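PDB 5X55: probable uracil-DNA glycosylase from Acanthamoeba polyphaga mimivirus, which is a viral protein of the uracil-DNA glycosylase superfamily, named for that family, with a central four-stranded parallel sheet flanked by helices. Local coordinates for residues Pro148-Glu151 against Ser152-Ser156; Asn346-His350 against Phe351-Asn355. All coordinates share one frame; numbering follows the deposited sequence.

Interaction 1: Pro148-Glu151 against Ser152-Ser156; sequences PQLE and SKLSS
L150 lies alongside L154, one helical turn further on, both side chains pointing the same way. The contact is methyl to methyl: L150 CD1 is 4.1 Å from L154 CD1. The two leucines reach it by different first torsions. L150 sends CG away from its backbone N (chi1 168°), whereas L154 carries CG beside its own (chi1 -59°), which also brings L154 CG to 3.4 Å from L150 O. The L154 N-H meets L150 O at 3.0 Å in a nearly straight bond (174° at the hydrogen). The same i to i+4 pattern joins S152 N to P148 O, K153 N to Q149 O and S155 N to E151 O, so this is regular alpha-helix. The K153 chain runs back over the preceding turn, with CG 3.1 Å from Q149 O and CE 4.4 Å from Q149 CB. S152 OG folds back and adds a weak bond of 3.2 Å to P148 O, which already accepts from S152 N. S155 OG lies 3.0 Å from E151 O, but it also has C121 O as an acceptor. E151 OE2 receives the N-H of L125. On helix 146-159, L150 and L154 are buried, while P148, Q149 and S152 are exposed. The leucines pack on loops, L150 against L125 and T271 and L154 against L125 and W272. T271 and W272 come just before helix 273-286.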
loop_
_atom_site.group_PDB
_atom_site.type_symbol
_atom_site.label_atom_id
_atom_site.label_comp_id
_atom_site.label_asym_id
_atom_site.label_seq_id
_atom_site.Cartn_x
_atom_site.Cartn_y
_atom_site.Cartn_z
ATOM N N PRO A 148 -4.184 -12.848 17.670
ATOM C CA PRO A 148 -3.396 -12.662 18.901
ATOM C C PRO A 148 -1.921 -12.895 18.687
ATOM O O PRO A 148 -1.109 -12.209 19.315
ATOM C CB PRO A 148 -4.000 -13.683 19.874
ATOM C CG PRO A 148 -5.398 -13.844 19.410
ATOM C CD PRO A 148 -5.312 -13.775 17.894
ATOM N N GLN A 149 -1.535 -13.823 17.804
ATOM C CA GLN A 149 -0.114 -13.990 17.518
ATOM C C GLN A 149 0.476 -12.716 16.926
ATOM O O GLN A 149 1.586 -12.309 17.292
ATOM C CB GLN A 149 0.112 -15.172 16.580
ATOM C CG GLN A 149 -0.065 -16.531 17.243
ATOM C CD GLN A 149 -0.315 -17.654 16.238
ATOM O OE1 GLN A 149 0.180 -17.622 15.105
ATOM N NE2 GLN A 149 -1.089 -18.652 16.653
ATOM N N LEU A 150 -0.255 -12.070 16.012
ATOM C CA LEU A 150 0.230 -10.831 15.409
ATOM C C LEU A 150 0.434 -9.750 16.470
ATOM O O LEU A 150 1.512 -9.135 16.570
ATOM C CB LEU A 150 -0.760 -10.386 14.333
ATOM C CG LEU A 150 -0.627 -8.981 13.754
ATOM C CD1 LEU A 150 0.683 -8.859 13.042
ATOM C CD2 LEU A 150 -1.798 -8.675 12.810
ATOM N N GLU A 151 -0.576 -9.534 17.314
ATOM C CA GLU A 151 -0.396 -8.519 18.355
ATOM C C GLU A 151 0.698 -8.911 19.347
ATOM O O GLU A 151 1.387 -8.032 19.889
ATOM C CB GLU A 151 -1.725 -8.252 19.054
ATOM C CG GLU A 151 -2.673 -7.400 18.195
ATOM C CD GLU A 151 -3.899 -6.935 18.965
ATOM O OE1 GLU A 151 -4.110 -7.479 20.074
ATOM O OE2 GLU A 151 -4.639 -6.028 18.486
ATOM N N SER A 152 0.915 -10.221 19.547
ATOM C CA SER A 152 2.005 -10.695 20.401
ATOM C C SER A 152 3.358 -10.358 19.806
ATOM O O SER A 152 4.254 -9.892 20.515
ATOM C CB SER A 152 1.904 -12.210 20.626
ATOM O OG SER A 152 0.990 -12.507 21.660
ATOM N N LYS A 153 3.541 -10.619 18.507
ATOM C CA LYS A 153 4.827 -10.330 17.880
ATOM C C LYS A 153 5.117 -8.836 17.882
ATOM O O LYS A 153 6.246 -8.424 18.186
ATOM C CB LYS A 153 4.862 -10.882 16.460
ATOM C CG LYS A 153 4.559 -12.352 16.382
ATOM C CD LYS A 153 4.898 -12.913 15.022
ATOM C CE LYS A 153 3.974 -14.070 14.673
ATOM N NZ LYS A 153 3.931 -14.271 13.194
ATOM N N LEU A 154 4.109 -8.006 17.566
ATOM C CA LEU A 154 4.330 -6.561 17.608
ATOM C C LEU A 154 4.684 -6.112 19.027
ATOM O O LEU A 154 5.590 -5.288 19.220
ATOM C CB LEU A 154 3.090 -5.804 17.069
ATOM C CG LEU A 154 2.686 -6.130 15.612
ATOM C CD1 LEU A 154 1.382 -5.443 15.120
ATOM C CD2 LEU A 154 3.830 -5.832 14.639
ATOM N N SER A 155 4.000 -6.663 20.038
ATOM C CA SER A 155 4.328 -6.296 21.416
ATOM C C SER A 155 5.750 -6.710 21.766
ATOM O O SER A 155 6.454 -5.989 22.485
ATOM C CB SER A 155 3.344 -6.935 22.400
ATOM O OG SER A 155 2.049 -6.367 22.299
ATOM N N SER A 156 6.192 -7.864 21.262
ATOM C CA SER A 156 7.559 -8.303 21.526
ATOM C C SER A 156 8.573 -7.391 20.850
ATOM O O SER A 156 9.632 -7.115 21.424
ATOM C CB SER A 156 7.746 -9.767 21.100
ATOM O OG SER A 156 8.064 -9.901 19.726
#

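Interaction 2: Asn346-His350 against Phe351-Asn355; sequences NSVDH and FGKIN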
loop_
_atom_site.group_PDB
_atom_site.type_symbol
_atom_site.label_atom_id
_atom_site.label_comp_id
_atom_site.label_asym_id
_atom_site.label_seq_id
_atom_site.Cartn_x
_atom_site.Cartn_y
_atom_site.Cartn_z
ATOM N N ASN A 346 7.967 0.327 -17.563
ATOM C CA ASN A 346 7.938 1.571 -18.324
ATOM C C ASN A 346 7.339 1.417 -19.719
ATOM O O ASN A 346 7.211 2.419 -20.422
ATOM C CB ASN A 346 9.342 2.209 -18.413
ATOM C CG ASN A 346 10.374 1.351 -19.160
ATOM O OD1 ASN A 346 10.080 0.270 -19.678
ATOM N ND2 ASN A 346 11.604 1.860 -19.221
ATOM N N SER A 347 6.943 0.213 -20.123
ATOM C CA SER A 347 6.328 0.005 -21.427
ATOM C C SER A 347 4.806 -0.110 -21.372
ATOM O O SER A 347 4.173 -0.123 -22.429
ATOM C CB SER A 347 6.907 -1.257 -22.093
ATOM O OG SER A 347 6.358 -2.430 -21.514
ATOM N N VAL A 348 4.206 -0.192 -20.180
ATOM C CA VAL A 348 2.765 -0.381 -20.017
ATOM C C VAL A 348 2.139 0.939 -19.615
ATOM O O VAL A 348 2.701 1.692 -18.805
ATOM C CB VAL A 348 2.449 -1.461 -18.961
ATOM C CG1 VAL A 348 0.938 -1.641 -18.801
ATOM C CG2 VAL A 348 3.117 -2.783 -19.299
ATOM N N ASP A 349 0.967 1.230 -20.173
ATOM C CA ASP A 349 0.226 2.418 -19.771
ATOM C C ASP A 349 -0.709 2.015 -18.632
ATOM O O ASP A 349 -1.918 1.855 -18.809
ATOM C CB ASP A 349 -0.518 2.999 -20.959
ATOM C CG ASP A 349 -1.251 4.282 -20.633
ATOM O OD1 ASP A 349 -1.092 4.825 -19.523
ATOM O OD2 ASP A 349 -1.971 4.773 -21.521
ATOM N N HIS A 350 -0.118 1.848 -17.438
ATOM C CA HIS A 350 -0.877 1.379 -16.277
ATOM C C HIS A 350 -2.115 2.231 -16.031
ATOM O O HIS A 350 -3.226 1.710 -15.867
ATOM C CB HIS A 350 0.003 1.386 -15.034
ATOM C CG HIS A 350 1.347 0.776 -15.256
ATOM N ND1 HIS A 350 1.589 -0.570 -15.093
ATOM C CD2 HIS A 350 2.518 1.325 -15.654
ATOM C CE1 HIS A 350 2.850 -0.824 -15.381
ATOM N NE2 HIS A 350 3.439 0.311 -15.711
ATOM N N PHE A 351 -1.930 3.551 -15.999
ATOM C CA PHE A 351 -3.003 4.452 -15.607
ATOM C C PHE A 351 -3.980 4.678 -16.743
ATOM O O PHE A 351 -5.168 4.900 -16.491
ATOM C CB PHE A 351 -2.388 5.752 -15.090
ATOM C CG PHE A 351 -1.443 5.514 -13.944
ATOM C CD1 PHE A 351 -1.916 5.464 -12.639
ATOM C CD2 PHE A 351 -0.091 5.265 -14.175
ATOM C CE1 PHE A 351 -1.051 5.202 -11.574
ATOM C CE2 PHE A 351 0.785 5.018 -13.116
ATOM C CZ PHE A 351 0.302 4.969 -11.815
ATOM N N GLY A 352 -3.505 4.611 -17.989
ATOM C CA GLY A 352 -4.421 4.552 -19.112
ATOM C C GLY A 352 -5.320 3.332 -19.046
ATOM O O GLY A 352 -6.523 3.422 -19.292
ATOM N N LYS A 353 -4.757 2.183 -18.668
ATOM C CA LYS A 353 -5.572 0.980 -18.533
ATOM C C LYS A 353 -6.585 1.109 -17.395
ATOM O O LYS A 353 -7.746 0.691 -17.540
ATOM C CB LYS A 353 -4.668 -0.241 -18.339
ATOM C CG LYS A 353 -3.740 -0.440 -19.498
ATOM C CD LYS A 353 -3.521 -1.892 -19.858
ATOM C CE LYS A 353 -2.615 -2.585 -18.867
ATOM N NZ LYS A 353 -2.174 -3.925 -19.393
ATOM N N ILE A 354 -6.169 1.681 -16.254
ATOM C CA ILE A 354 -7.125 1.942 -15.175
ATOM C C ILE A 354 -8.256 2.837 -15.669
ATOM O O ILE A 354 -9.439 2.606 -15.384
ATOM C CB ILE A 354 -6.417 2.573 -13.967
ATOM C CG1 ILE A 354 -5.457 1.580 -13.317
ATOM C CG2 ILE A 354 -7.456 3.107 -12.968
ATOM C CD1 ILE A 354 -4.448 2.231 -12.375
ATOM N N ASN A 355 -7.893 3.895 -16.397
ATOM C CA ASN A 355 -8.870 4.844 -16.908
ATOM C C ASN A 355 -9.879 4.154 -17.805
ATOM O O ASN A 355 -11.093 4.361 -17.673
ATOM C CB ASN A 355 -8.163 5.944 -17.695
ATOM C CG ASN A 355 -7.452 6.930 -16.809
ATOM O OD1 ASN A 355 -7.669 6.970 -15.591
ATOM N ND2 ASN A 355 -6.615 7.766 -17.421
HETATM O O HOH W 1 0.421 5.248 -17.366
#
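The backbone passes V348 in an extended form and makes an inverse gamma turn centred on D349. It then enters helix 350-360. The first turns close through K353 N to D349 O at 2.9 Å and I354 N to H350 O at 3.0 Å. D349 is the N-cap. Its CG lies opposite the backbone N (chi1 -177°), which swings the carboxylate over the start of the helix. OD1 accepts from G352 N at 2.9 Å, and the donor comes from well above the carboxylate plane, 63° out of it. A water 2.7 Å from D349 OD1 donates to that oxygen and accepts from F351 N, so OD1 caps G352 N and the water links it to F351 N. H233 NE2 is a further partner of OD1. With the helix N-terminus beside it, the carboxylate would probably be favoured as an anion. Here the loop after strand 338-342 turns into the last helix of the chain, which packs on the central parallel sheet. V348 CB sits 3.6 Å above one face of the H350 ring, offset toward its rim. H350 NE2 is bonded to F345 O, and the ring also stacks on F345. K353 bends back across V348 at about a right angle, with CE 3.7 Å from V348 CG1. F351 touches I224, N227 and L228 of helix 219-230, and I354 reaches I291 and V293 of strand 291-295.

Interaction 1 and interaction 2 are independent local contacts within one chain. Their centres are about 39 Å apart, their nearest atoms about 28 Å, and they lie on opposite sides of the chain's centre. Residues 148-156 come first in sequence, in the middle of helix 146-159, and lean on loops. Residues 346-355 come near the end, where a loop becomes helix 350-360 beside strands 291-295 and 312-316. Both rest on i to i+4 backbone bonds, but the first is a helix interior and the second a capped helix start. Interaction 1 is centred about 21 Å and interaction 2 about 18 Å from the centre of the chain.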